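Local coordinates for periplasmic solute binding protein (Pectobacterium atrosepticum, PDB 4RY1), which probably binds a sugar in the periplasm and hands it to an ABC-type transporter, at residues 7-10 / 15-18; 40-45 / 66-71; 207-212 / 383-388; 231-236 / 257-262. One frame throughout, in Å; residues are numbered along the deposited sequence. Where two conformers were deposited one is given.

Contact 1: 7-10 / 15-18; sequences ISWW and RHEA. With ACT (acetate ion), chain F.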
loop_
_atom_site.group_PDB
_atom_site.type_symbol
_atom_site.label_atom_id
_atom_site.label_comp_id
_atom_site.label_asym_id
_atom_site.label_seq_id
_atom_site.Cartn_x
_atom_site.Cartn_y
_atom_site.Cartn_z
ATOM N N ILE A 7 -2.912 -20.929 9.023
ATOM C CA ILE A 7 -2.697 -19.470 8.802
ATOM C C ILE A 7 -1.921 -19.243 7.512
ATOM O O ILE A 7 -0.892 -19.879 7.285
ATOM C CB ILE A 7 -1.995 -18.774 10.012
ATOM C CG1 ILE A 7 -1.750 -17.302 9.714
ATOM C CG2 ILE A 7 -0.726 -19.485 10.399
ATOM C CD1 ILE A 7 -1.352 -16.495 10.942
ATOM N N SER A 8 -2.452 -18.372 6.659
ATOM C CA SER A 8 -1.767 -17.947 5.455
ATOM C C SER A 8 -1.332 -16.495 5.458
ATOM O O SER A 8 -1.993 -15.615 6.027
ATOM C CB SER A 8 -2.606 -18.210 4.200
ATOM O OG SER A 8 -3.788 -17.398 4.112
ATOM N N TRP A 9 -0.240 -16.258 4.763
ATOM C CA TRP A 9 0.233 -14.903 4.507
ATOM C C TRP A 9 1.171 -14.877 3.302
ATOM O O TRP A 9 1.561 -15.922 2.806
ATOM C CB TRP A 9 0.940 -14.295 5.755
ATOM C CG TRP A 9 2.311 -14.880 6.037
ATOM C CD1 TRP A 9 3.502 -14.410 5.592
ATOM C CD2 TRP A 9 2.596 -16.061 6.779
ATOM N NE1 TRP A 9 4.518 -15.198 6.040
ATOM C CE2 TRP A 9 4.000 -16.232 6.762
ATOM C CE3 TRP A 9 1.811 -16.994 7.467
ATOM C CZ2 TRP A 9 4.636 -17.311 7.372
ATOM C CZ3 TRP A 9 2.444 -18.064 8.078
ATOM C CH2 TRP A 9 3.854 -18.200 8.048
ATOM N N TRP A 10 1.518 -13.683 2.843
ATOM C CA TRP A 10 2.535 -13.500 1.804
ATOM C C TRP A 10 3.637 -12.596 2.320
ATOM O O TRP A 10 3.466 -11.866 3.304
ATOM C CB TRP A 10 1.955 -12.867 0.532
ATOM C CG TRP A 10 1.549 -11.429 0.710
ATOM C CD1 TRP A 10 2.329 -10.323 0.565
ATOM C CD2 TRP A 10 0.272 -10.962 1.103
ATOM N NE1 TRP A 10 1.626 -9.203 0.861
ATOM C CE2 TRP A 10 0.337 -9.555 1.155
ATOM C CE3 TRP A 10 -0.941 -11.591 1.365
ATOM C CZ2 TRP A 10 -0.753 -8.781 1.509
ATOM C CZ3 TRP A 10 -2.008 -10.820 1.718
ATOM C CH2 TRP A 10 -1.924 -9.437 1.781
ATOM N N ARG A 15 9.999 -11.575 6.546
ATOM C CA ARG A 15 8.675 -11.677 7.133
ATOM C C ARG A 15 8.340 -13.135 7.450
ATOM O O ARG A 15 7.728 -13.420 8.484
ATOM C CB ARG A 15 7.604 -11.025 6.224
ATOM C CG ARG A 15 6.195 -11.160 6.795
ATOM C CD ARG A 15 5.138 -10.551 5.911
ATOM N NE ARG A 15 5.275 -9.116 5.738
ATOM C CZ ARG A 15 4.820 -8.422 4.702
ATOM N NH1 ARG A 15 4.177 -9.026 3.713
ATOM N NH2 ARG A 15 4.972 -7.102 4.662
ATOM N N HIS A 16 8.714 -14.054 6.564
ATOM C CA HIS A 16 8.409 -15.463 6.822
ATOM C C HIS A 16 9.056 -15.959 8.109
ATOM O O HIS A 16 8.403 -16.604 8.936
ATOM C CB HIS A 16 8.836 -16.367 5.665
ATOM C CG HIS A 16 8.121 -16.118 4.389
ATOM N ND1 HIS A 16 6.851 -15.596 4.315
ATOM C CD2 HIS A 16 8.524 -16.321 3.120
ATOM C CE1 HIS A 16 6.496 -15.492 3.053
ATOM N NE2 HIS A 16 7.493 -15.931 2.307
ATOM N N GLU A 17 10.342 -15.659 8.278
ATOM C CA GLU A 17 11.041 -16.101 9.495
ATOM C C GLU A 17 10.369 -15.541 10.753
ATOM O O GLU A 17 10.156 -16.234 11.741
ATOM C CB GLU A 17 12.515 -15.704 9.465
ATOM C CG GLU A 17 13.273 -16.198 10.701
ATOM C CD GLU A 17 14.641 -15.564 10.855
ATOM O OE1 GLU A 17 15.248 -15.105 9.859
ATOM O OE2 GLU A 17 15.123 -15.487 12.004
ATOM N N ALA A 18 10.059 -14.264 10.706
ATOM C CA ALA A 18 9.530 -13.586 11.875
ATOM C C ALA A 18 8.149 -14.119 12.208
ATOM O O ALA A 18 7.771 -14.239 13.372
ATOM C CB ALA A 18 9.488 -12.098 11.613
HETATM C C ACT F . 4.485 -6.214 1.253
HETATM O O ACT F . 4.336 -7.449 1.101
HETATM O OXT ACT F . 3.990 -5.665 2.250
HETATM C CH3 ACT F . 5.252 -5.365 0.264
#
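Arg15 and His16, in the first turns of helix 13-29, reach back to Trp10 and Trp9 at the C-terminal end of strand 3-10; strand and helix open a beta-alpha-beta unit that strand 33-40 completes. The Arg15 chain can be followed outward. Its CG is anti to the backbone N, and CB points toward the strand. CD passes Trp10 O and, farther off, CD1 of Trp9. A bend at chi3 then turns the guanidinium along the Trp10 side chain, while NE bonds to the carbonyl of Gln322. NH1 donates to Trp10 O at 3.0 Å; the oxygen lies in the guanidinium plane, although the donor is tilted from the carbonyl plane. The same NH1 gives a bond to O of a bound acetate, probably from the crystallisation liquor, and NH2 reaches acetate OXT almost straight (176°). Trp10 NE1 adds a weak bond to acetate O, so indole and guanidinium share one anion. Nearby, Trp9 and His16 meet rim to rim with planes 59° apart. Trp9 NE1 donates to His16 ND1 at 2.9 Å, a bent bond (135°) that lies in the imidazole plane but is tilted from that of the indole.

Contact 2: 40-45 / 66-71; sequences AGWDGY and WNWLPQ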
loop_
_atom_site.group_PDB
_atom_site.type_symbol
_atom_site.label_atom_id
_atom_site.label_comp_id
_atom_site.label_asym_id
_atom_site.label_seq_id
_atom_site.Cartn_x
_atom_site.Cartn_y
_atom_site.Cartn_z
ATOM N N ALA A 40 3.593 -17.916 1.355
ATOM C CA ALA A 40 3.713 -17.820 -0.063
ATOM C C ALA A 40 4.237 -16.459 -0.457
ATOM O O ALA A 40 4.481 -15.584 0.366
ATOM C CB ALA A 40 2.353 -18.078 -0.703
ATOM N N GLY A 41 4.446 -16.321 -1.748
ATOM C CA GLY A 41 4.720 -15.043 -2.343
ATOM C C GLY A 41 3.405 -14.378 -2.717
ATOM O O GLY A 41 2.373 -15.010 -2.820
ATOM N N TRP A 42 3.491 -13.075 -2.873
ATOM C CA TRP A 42 2.390 -12.184 -3.228
ATOM C C TRP A 42 1.747 -12.518 -4.565
ATOM O O TRP A 42 0.521 -12.512 -4.687
ATOM C CB TRP A 42 2.955 -10.777 -3.274
ATOM C CG TRP A 42 2.102 -9.801 -3.908
ATOM C CD1 TRP A 42 2.303 -9.188 -5.111
ATOM C CD2 TRP A 42 0.896 -9.272 -3.379
ATOM N NE1 TRP A 42 1.278 -8.310 -5.364
ATOM C CE2 TRP A 42 0.404 -8.343 -4.309
ATOM C CE3 TRP A 42 0.179 -9.493 -2.200
ATOM C CZ2 TRP A 42 -0.777 -7.638 -4.101
ATOM C CZ3 TRP A 42 -0.980 -8.800 -1.999
ATOM C CH2 TRP A 42 -1.452 -7.880 -2.936
ATOM N N ASP A 43 2.571 -12.822 -5.559
ATOM C CA ASP A 43 2.052 -13.194 -6.873
ATOM C C ASP A 43 1.220 -14.446 -6.723
ATOM O O ASP A 43 1.713 -15.470 -6.259
ATOM C CB ASP A 43 3.185 -13.521 -7.848
ATOM C CG ASP A 43 4.007 -12.315 -8.215
ATOM O OD1 ASP A 43 3.582 -11.175 -7.925
ATOM O OD2 ASP A 43 5.091 -12.515 -8.792
ATOM N N GLY A 44 -0.035 -14.391 -7.121
ATOM C CA GLY A 44 -0.876 -15.584 -6.998
ATOM C C GLY A 44 -1.595 -15.800 -5.673
ATOM O O GLY A 44 -2.439 -16.681 -5.575
ATOM N N TYR A 45 -1.258 -15.035 -4.639
ATOM C CA TYR A 45 -1.917 -15.231 -3.341
ATOM C C TYR A 45 -3.440 -14.985 -3.403
ATOM O O TYR A 45 -4.231 -15.801 -2.947
ATOM C CB TYR A 45 -1.270 -14.340 -2.272
ATOM C CG TYR A 45 -1.817 -14.514 -0.875
ATOM C CD1 TYR A 45 -3.004 -13.911 -0.492
ATOM C CD2 TYR A 45 -1.132 -15.246 0.078
ATOM C CE1 TYR A 45 -3.509 -14.040 0.795
ATOM C CE2 TYR A 45 -1.638 -15.384 1.369
ATOM C CZ TYR A 45 -2.803 -14.762 1.732
ATOM O OH TYR A 45 -3.270 -14.868 3.021
ATOM N N TRP A 66 -6.822 -4.802 2.579
ATOM C CA TRP A 66 -8.059 -4.047 2.855
ATOM C C TRP A 66 -8.934 -3.884 1.614
ATOM O O TRP A 66 -10.171 -3.946 1.676
ATOM C CB TRP A 66 -7.690 -2.696 3.468
ATOM C CG TRP A 66 -8.757 -1.664 3.514
ATOM C CD1 TRP A 66 -9.735 -1.533 4.451
ATOM C CD2 TRP A 66 -8.898 -0.571 2.617
ATOM N NE1 TRP A 66 -10.498 -0.426 4.168
ATOM C CE2 TRP A 66 -9.986 0.185 3.053
ATOM C CE3 TRP A 66 -8.194 -0.152 1.482
ATOM C CZ2 TRP A 66 -10.388 1.339 2.401
ATOM C CZ3 TRP A 66 -8.593 0.992 0.842
ATOM C CH2 TRP A 66 -9.676 1.721 1.302
ATOM N N ASN A 67 -8.296 -3.677 0.484
ATOM C CA ASN A 67 -9.029 -3.445 -0.755
ATOM C C ASN A 67 -9.636 -4.703 -1.349
ATOM O O ASN A 67 -10.315 -4.615 -2.383
ATOM C CB ASN A 67 -8.118 -2.734 -1.735
ATOM C CG ASN A 67 -6.751 -3.329 -1.770
ATOM O OD1 ASN A 67 -5.980 -3.236 -0.782
ATOM N ND2 ASN A 67 -6.419 -3.934 -2.869
ATOM N N TRP A 68 -9.452 -5.841 -0.674
ATOM C CA TRP A 68 -10.136 -7.089 -1.046
ATOM C C TRP A 68 -11.469 -7.252 -0.339
ATOM O O TRP A 68 -12.234 -8.177 -0.661
ATOM C CB TRP A 68 -9.292 -8.331 -0.787
ATOM C CG TRP A 68 -7.966 -8.338 -1.460
ATOM C CD1 TRP A 68 -7.512 -7.508 -2.457
ATOM C CD2 TRP A 68 -6.890 -9.206 -1.143
ATOM N NE1 TRP A 68 -6.223 -7.819 -2.771
ATOM C CE2 TRP A 68 -5.821 -8.876 -1.997
ATOM C CE3 TRP A 68 -6.730 -10.266 -0.235
ATOM C CZ2 TRP A 68 -4.594 -9.537 -1.945
ATOM C CZ3 TRP A 68 -5.510 -10.932 -0.201
ATOM C CH2 TRP A 68 -4.460 -10.554 -1.034
ATOM N N LEU A 69 -11.778 -6.378 0.603
ATOM C CA LEU A 69 -13.039 -6.493 1.327
ATOM C C LEU A 69 -14.279 -6.326 0.429
ATOM O O LEU A 69 -15.286 -6.997 0.661
ATOM C CB LEU A 69 -13.098 -5.581 2.549
ATOM C CG LEU A 69 -12.175 -5.973 3.699
ATOM C CD1 LEU A 69 -12.350 -4.993 4.848
ATOM C CD2 LEU A 69 -12.441 -7.390 4.183
ATOM N N PRO A 70 -14.229 -5.452 -0.605
ATOM C CA PRO A 70 -15.423 -5.458 -1.499
ATOM C C PRO A 70 -15.720 -6.820 -2.138
ATOM O O PRO A 70 -16.858 -7.291 -2.104
ATOM C CB PRO A 70 -15.096 -4.369 -2.519
ATOM C CG PRO A 70 -14.246 -3.429 -1.718
ATOM C CD PRO A 70 -13.340 -4.318 -0.909
ATOM N N GLN A 71 -14.693 -7.476 -2.642
ATOM C CA GLN A 71 -14.844 -8.795 -3.268
ATOM C C GLN A 71 -15.373 -9.826 -2.284
ATOM O O GLN A 71 -16.311 -10.567 -2.574
ATOM C CB GLN A 71 -13.510 -9.281 -3.848
ATOM C CG GLN A 71 -13.573 -10.727 -4.321
ATOM C CD GLN A 71 -12.302 -11.239 -4.995
ATOM O OE1 GLN A 71 -11.332 -10.483 -5.243
ATOM N NE2 GLN A 71 -12.300 -12.547 -5.298
#
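Two anti chi1 torsions, 166° at Trp42 and -177° at Tyr45, set CG of each opposite its own backbone N and send both rings toward Trp68. The indole of Trp68 comes from the other segment, and the rim of its benzo ring touches both, CZ2 toward Trp42 and CH2 and CZ3 toward Tyr45. Each neighbour uses a different part of that rim. On the Trp42 side, CH2 of Trp42 lies 3.7 Å from CZ2 of Trp68, and Trp42 CZ3 is equally near the same atom. The six-membered rings are only 18° from parallel, but their centroids are 5.9 Å apart. This is therefore a rim-to-rim meeting of side chains running in opposite directions, and not a stack. On the Tyr45 side, CD1 of Tyr45 is 3.7 Å from Trp68 CH2, while Tyr45 CE1 lies 3.8 Å from Trp68 CZ3. Here the side chains cross at about a right angle, and the Tyr45 edge atoms lie near the plane of the indole. The contact is apolar throughout. The phenol hydroxyl turns elsewhere, hydrogen-bonded to Arg63 O and Ser8 OG, which fixes the far end of the Tyr45 ring. Trp10 meets all three rings, completing an aromatic cluster beside a bound glycerol. Such aromatic walls are typical of the sugar-binding clefts of periplasmic binding proteins, and this one may have that role.

Contact 3: 207-212 / 383-388; sequences GFYKKL and KLDYGN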
loop_
_atom_site.group_PDB
_atom_site.type_symbol
_atom_site.label_atom_id
_atom_site.label_comp_id
_atom_site.label_asym_id
_atom_site.label_seq_id
_atom_site.Cartn_x
_atom_site.Cartn_y
_atom_site.Cartn_z
ATOM N N GLY A 207 -3.323 14.577 -17.862
ATOM C CA GLY A 207 -2.378 15.682 -18.096
ATOM C C GLY A 207 -1.261 15.751 -17.055
ATOM O O GLY A 207 -0.128 16.088 -17.361
ATOM N N PHE A 208 -1.609 15.438 -15.812
ATOM C CA PHE A 208 -0.665 15.411 -14.684
ATOM C C PHE A 208 0.418 14.337 -14.940
ATOM O O PHE A 208 1.624 14.596 -14.783
ATOM C CB PHE A 208 -1.459 15.156 -13.407
ATOM C CG PHE A 208 -0.622 14.957 -12.164
ATOM C CD1 PHE A 208 -0.196 16.036 -11.407
ATOM C CD2 PHE A 208 -0.295 13.679 -11.727
ATOM C CE1 PHE A 208 0.545 15.854 -10.255
ATOM C CE2 PHE A 208 0.443 13.497 -10.571
ATOM C CZ PHE A 208 0.863 14.574 -9.832
ATOM N N TYR A 209 -0.019 13.151 -15.364
ATOM C CA TYR A 209 0.912 12.098 -15.800
ATOM C C TYR A 209 1.839 12.564 -16.949
ATOM O O TYR A 209 3.063 12.426 -16.895
ATOM C CB TYR A 209 0.168 10.821 -16.209
ATOM C CG TYR A 209 1.152 9.784 -16.691
ATOM C CD1 TYR A 209 1.870 9.016 -15.787
ATOM C CD2 TYR A 209 1.411 9.608 -18.042
ATOM C CE1 TYR A 209 2.797 8.086 -16.211
ATOM C CE2 TYR A 209 2.339 8.692 -18.475
ATOM C CZ TYR A 209 3.025 7.916 -17.558
ATOM O OH TYR A 209 3.964 7.013 -18.002
ATOM N N LYS A 210 1.227 13.152 -17.971
ATOM C CA LYS A 210 1.955 13.560 -19.160
ATOM C C LYS A 210 2.998 14.597 -18.741
ATOM O O LYS A 210 4.139 14.578 -19.204
ATOM C CB LYS A 210 0.972 14.093 -20.202
ATOM C CG LYS A 210 1.528 14.208 -21.615
ATOM C CD LYS A 210 0.673 15.124 -22.480
ATOM C CE LYS A 210 1.115 15.116 -23.938
ATOM N NZ LYS A 210 2.434 15.770 -24.186
ATOM N N LYS A 211 2.624 15.475 -17.818
ATOM C CA LYS A 211 3.571 16.462 -17.297
ATOM C C LYS A 211 4.747 15.843 -16.546
ATOM O O LYS A 211 5.864 16.287 -16.664
ATOM C CB LYS A 211 2.885 17.498 -16.404
ATOM C CG LYS A 211 3.782 18.713 -16.180
ATOM C CD LYS A 211 3.038 19.853 -15.517
ATOM C CE LYS A 211 3.926 21.079 -15.383
ATOM N NZ LYS A 211 3.212 22.182 -14.688
ATOM N N LEU A 212 4.481 14.822 -15.748
ATOM C CA LEU A 212 5.555 14.140 -15.037
ATOM C C LEU A 212 6.583 13.571 -16.024
ATOM O O LEU A 212 7.788 13.704 -15.825
ATOM C CB LEU A 212 4.976 13.023 -14.160
ATOM C CG LEU A 212 4.166 13.455 -12.928
ATOM C CD1 LEU A 212 3.452 12.260 -12.334
ATOM C CD2 LEU A 212 5.058 14.078 -11.877
ATOM N N LYS A 383 -0.668 3.579 -23.899
ATOM C CA LYS A 383 -1.168 4.166 -25.142
ATOM C C LYS A 383 -0.563 5.550 -25.392
ATOM O O LYS A 383 -0.121 5.860 -26.516
ATOM C CB LYS A 383 -2.695 4.236 -25.118
ATOM C CG LYS A 383 -3.356 2.970 -25.650
ATOM C CD LYS A 383 -4.806 2.756 -25.216
ATOM C CE LYS A 383 -5.496 4.014 -24.712
ATOM N NZ LYS A 383 -6.962 3.847 -24.516
ATOM N N LEU A 384 -0.567 6.384 -24.355
ATOM C CA LEU A 384 0.055 7.710 -24.430
ATOM C C LEU A 384 1.540 7.637 -24.744
ATOM O O LEU A 384 2.016 8.263 -25.686
ATOM C CB LEU A 384 -0.151 8.536 -23.161
ATOM C CG LEU A 384 -1.567 9.013 -22.866
ATOM C CD1 LEU A 384 -1.594 9.691 -21.508
ATOM C CD2 LEU A 384 -2.042 9.959 -23.958
ATOM N N ASP A 385 2.260 6.873 -23.941
ATOM C CA ASP A 385 3.723 6.828 -24.007
ATOM C C ASP A 385 4.315 6.169 -25.253
ATOM O O ASP A 385 5.457 6.464 -25.625
ATOM C CB ASP A 385 4.268 6.118 -22.775
ATOM C CG ASP A 385 4.138 6.940 -21.503
ATOM O OD1 ASP A 385 3.714 8.113 -21.555
ATOM O OD2 ASP A 385 4.456 6.381 -20.434
ATOM N N TYR A 386 3.547 5.275 -25.871
ATOM C CA TYR A 386 3.926 4.636 -27.148
ATOM C C TYR A 386 3.398 5.400 -28.389
ATOM O O TYR A 386 3.542 4.933 -29.519
ATOM C CB TYR A 386 3.489 3.161 -27.157
ATOM C CG TYR A 386 4.410 2.254 -26.337
ATOM C CD1 TYR A 386 4.307 2.190 -24.938
ATOM C CD2 TYR A 386 5.381 1.469 -26.948
ATOM C CE1 TYR A 386 5.133 1.381 -24.191
ATOM C CE2 TYR A 386 6.210 0.651 -26.200
ATOM C CZ TYR A 386 6.079 0.619 -24.824
ATOM O OH TYR A 386 6.890 -0.176 -24.063
ATOM N N GLY A 387 2.819 6.582 -28.166
ATOM C CA GLY A 387 2.286 7.440 -29.251
ATOM C C GLY A 387 1.080 6.904 -29.985
ATOM O O GLY A 387 0.885 7.188 -31.161
ATOM N N ASN A 388 0.264 6.142 -29.287
ATOM C CA ASN A 388 -0.907 5.527 -29.879
ATOM C C ASN A 388 -2.201 6.240 -29.518
ATOM O O ASN A 388 -3.286 5.746 -29.828
ATOM C CB ASN A 388 -0.950 4.054 -29.510
ATOM C CG ASN A 388 0.270 3.312 -30.013
ATOM O OD1 ASN A 388 0.762 3.580 -31.113
ATOM N ND2 ASN A 388 0.770 2.380 -29.214
#
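Tyr209 and Asp385 approach from opposite directions, the phenol extending from helix 199-214 and the carboxylate from the last turn of helix 371-385. The two flat groups are only 26° apart in plane, and they meet edge on: the carboxyl carbon CG of Asp385 lies in the plane of the tyrosine ring. This near-coplanar setting lets both carboxylate oxygens face the same rim of the phenol. Tyr209 OH donates to Asp385 OD2 at 2.6 Å, a short bond that uses the syn lone pair, on the side of the other oxygen. That other oxygen, OD1, lies 3.4 Å from Tyr209 CE2, close to the ring plane, so the carboxylate spans the hydroxyl and the neighbouring ring carbon. Placement follows from the torsions: CG of Tyr209 is anti to its backbone N (chi1 178°), with CB directed at the partner helix, whereas Asp385 holds CG beside its own N (chi1 -72°) and so swings its oxygens across. OD2 also accepts from the backbone N of Gln221, giving this oxygen two donors that would probably stabilise its charge. Ile218 and Gln221 also touch the tyrosine, and the backbone O of Asp385 takes a bond from Arg222 NE. The contact thus ties together the two long helices and the start of helix 221-225. Immediately beyond, the helix ends: Asn388 N bonds to Lys383 O at 2.8 Å and Gly387 N to Leu384 O at 3.1 Å, with Gly387 at positive phi as the C-prime residue, which is the Schellman motif of a helix C-terminus.

Contact 4: 231-236 / 257-262; sequences NVYEIR and SSNMPK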
loop_
_atom_site.group_PDB
_atom_site.type_symbol
_atom_site.label_atom_id
_atom_site.label_comp_id
_atom_site.label_asym_id
_atom_site.label_seq_id
_atom_site.Cartn_x
_atom_site.Cartn_y
_atom_site.Cartn_z
ATOM N N ASN A 231 11.222 -7.173 -10.792
ATOM C CA ASN A 231 10.799 -6.312 -9.704
ATOM C C ASN A 231 11.587 -5.010 -9.776
ATOM O O ASN A 231 12.809 -5.002 -9.886
ATOM C CB ASN A 231 11.062 -6.977 -8.353
ATOM C CG ASN A 231 10.126 -8.137 -8.063
ATOM O OD1 ASN A 231 8.943 -8.117 -8.425
ATOM N ND2 ASN A 231 10.653 -9.161 -7.404
ATOM N N VAL A 232 10.897 -3.888 -9.697
ATOM C CA VAL A 232 11.605 -2.600 -9.781
ATOM C C VAL A 232 12.588 -2.424 -8.618
ATOM O O VAL A 232 13.646 -1.829 -8.789
ATOM C CB VAL A 232 10.615 -1.433 -9.902
ATOM C CG1 VAL A 232 11.314 -0.085 -9.794
ATOM C CG2 VAL A 232 9.954 -1.501 -11.265
ATOM N N TYR A 233 12.263 -3.013 -7.466
ATOM C CA TYR A 233 13.178 -2.960 -6.319
ATOM C C TYR A 233 14.442 -3.812 -6.533
ATOM O O TYR A 233 15.339 -3.834 -5.699
ATOM C CB TYR A 233 12.470 -3.306 -5.007
ATOM C CG TYR A 233 11.660 -4.582 -4.961
ATOM C CD1 TYR A 233 12.237 -5.802 -4.611
ATOM C CD2 TYR A 233 10.284 -4.550 -5.183
ATOM C CE1 TYR A 233 11.465 -6.949 -4.534
ATOM C CE2 TYR A 233 9.513 -5.681 -5.099
ATOM C CZ TYR A 233 10.106 -6.880 -4.773
ATOM O OH TYR A 233 9.331 -8.015 -4.696
ATOM N N GLU A 234 14.517 -4.483 -7.675
ATOM C CA GLU A 234 15.711 -5.261 -8.098
ATOM C C GLU A 234 16.401 -4.722 -9.358
ATOM O O GLU A 234 17.425 -5.284 -9.770
ATOM C CB GLU A 234 15.348 -6.746 -8.339
ATOM C CG GLU A 234 14.918 -7.495 -7.089
ATOM C CD GLU A 234 14.184 -8.795 -7.376
ATOM O OE1 GLU A 234 14.374 -9.364 -8.462
ATOM O OE2 GLU A 234 13.399 -9.246 -6.505
ATOM N N ILE A 235 15.880 -3.667 -9.992
ATOM C CA ILE A 235 16.540 -3.177 -11.218
ATOM C C ILE A 235 17.690 -2.231 -10.892
ATOM O O ILE A 235 17.674 -1.518 -9.883
ATOM C CB ILE A 235 15.597 -2.555 -12.281
ATOM C CG1 ILE A 235 15.050 -1.196 -11.822
ATOM C CG2 ILE A 235 14.482 -3.534 -12.651
ATOM C CD1 ILE A 235 14.160 -0.495 -12.834
ATOM N N ARG A 236 18.668 -2.209 -11.780
ATOM C CA ARG A 236 19.901 -1.482 -11.529
ATOM C C ARG A 236 19.655 0.009 -11.317
ATOM O O ARG A 236 20.285 0.598 -10.447
ATOM C CB ARG A 236 20.909 -1.688 -12.670
ATOM N N SER A 257 14.053 -1.197 0.314
ATOM C CA SER A 257 15.359 -1.020 0.914
ATOM C C SER A 257 16.231 -2.269 0.783
ATOM O O SER A 257 17.455 -2.183 0.874
ATOM C CB SER A 257 15.198 -0.683 2.398
ATOM O OG SER A 257 14.729 0.637 2.577
ATOM N N SER A 258 15.587 -3.409 0.519
ATOM C CA SER A 258 16.183 -4.746 0.737
ATOM C C SER A 258 17.425 -5.006 -0.121
ATOM O O SER A 258 18.375 -5.636 0.332
ATOM C CB SER A 258 15.129 -5.859 0.545
ATOM O OG SER A 258 14.708 -6.014 -0.814
ATOM N N ASN A 259 17.431 -4.490 -1.346
ATOM C CA ASN A 259 18.567 -4.705 -2.268
ATOM C C ASN A 259 19.467 -3.466 -2.489
ATOM O O ASN A 259 20.334 -3.469 -3.374
ATOM C CB ASN A 259 18.054 -5.251 -3.610
ATOM C CG ASN A 259 17.191 -6.500 -3.444
ATOM O OD1 ASN A 259 17.568 -7.448 -2.752
ATOM N ND2 ASN A 259 16.044 -6.514 -4.092
ATOM N N MET A 260 19.276 -2.412 -1.693
ATOM C CA MET A 260 20.109 -1.198 -1.817
ATOM C C MET A 260 21.548 -1.467 -1.314
ATOM O O MET A 260 21.715 -2.223 -0.346
ATOM C CB MET A 260 19.510 -0.019 -1.027
ATOM C CG MET A 260 18.209 0.592 -1.559
ATOM S SD MET A 260 18.117 1.006 -3.323
ATOM C CE MET A 260 19.025 2.453 -3.555
ATOM N N PRO A 261 22.580 -0.840 -1.941
ATOM C CA PRO A 261 23.941 -0.999 -1.398
ATOM C C PRO A 261 24.031 -0.456 0.022
ATOM O O PRO A 261 23.275 0.446 0.382
ATOM C CB PRO A 261 24.807 -0.133 -2.329
ATOM C CG PRO A 261 23.995 0.061 -3.552
ATOM C CD PRO A 261 22.567 0.088 -3.087
ATOM N N LYS A 262 24.974 -0.987 0.793
ATOM C CA LYS A 262 25.168 -0.635 2.220
ATOM C C LYS A 262 25.328 0.879 2.494
ATOM O O LYS A 262 24.850 1.392 3.514
ATOM C CB LYS A 262 26.382 -1.410 2.791
ATOM C CG LYS A 262 27.678 -0.605 2.886
ATOM C CD LYS A 262 28.932 -1.439 2.679
ATOM C CE LYS A 262 30.066 -0.572 2.144
ATOM N NZ LYS A 262 31.013 -1.328 1.280
HETATM O O HOH W 1 15.889 -2.874 -3.135
HETATM O O HOH W 2 14.326 -8.783 -3.981
#
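Two irregular backbones come closest at Glu234 and Asn259, with CA atoms 6.5 Å apart: a short 3-10 turn at 232-234 and a type I beta turn from Ser257 to Met260. Asn259 carries the direct contact. Its CB points toward the other segment, and its CG, anti to the carbonyl carbon (chi1 -54°), sets the amide beside the carbonyl of Tyr233. ND2 donates to Tyr233 O at 3.2 Å along a nearly straight line (173°). The oxygen lies in the amide plane, yet the donor stands 51° above the carbonyl plane, away from a lone-pair direction. ND2 also packs 3.3 Å from CG of Glu234 and comes to the edge of the Tyr233 ring, near its plane. Two waters widen the join. One donates to Tyr233 O and accepts from Asn259 N at 2.9 Å, so that carbonyl holds two donors; the other accepts from Asn259 ND2 and donates to Glu234 OE2 at 2.7 Å. Asn231 ND2 reaches the same OE2 at 2.9 Å from above the carboxylate plane, and Asn231 CB rests over the centre of the tyrosine ring, so this one residue meets both the carboxylate and the ring. This water-bridged surface contact joins the approach to helix 236-239 with the loop between helix 253-257 and strand 266-268, with Tyr256 edge-to-face to Tyr233 and Ile239 against Asn259.

Contacts 1 and 2 form one continuous patch, their centres about 14 Å apart: Trp10 CE2 packs 3.4 Å from Trp42 CE3, and His16 CE1 lies 3.4 Å from Ala40 O. Acetate and glycerol, both probably from the crystallisation liquor, lie beside this patch, consistent with a ligand pocket. Contact 4 stands near it without touching, its nearest atoms about 6 Å from contact 2 and about 9 Å from contact 1. Contact 3 is remote, with its centre about 39 Å from that of contact 1, on the opposite side of the chain's centre. In sequence, contact 4 is nested within the loop that contact 3 closes.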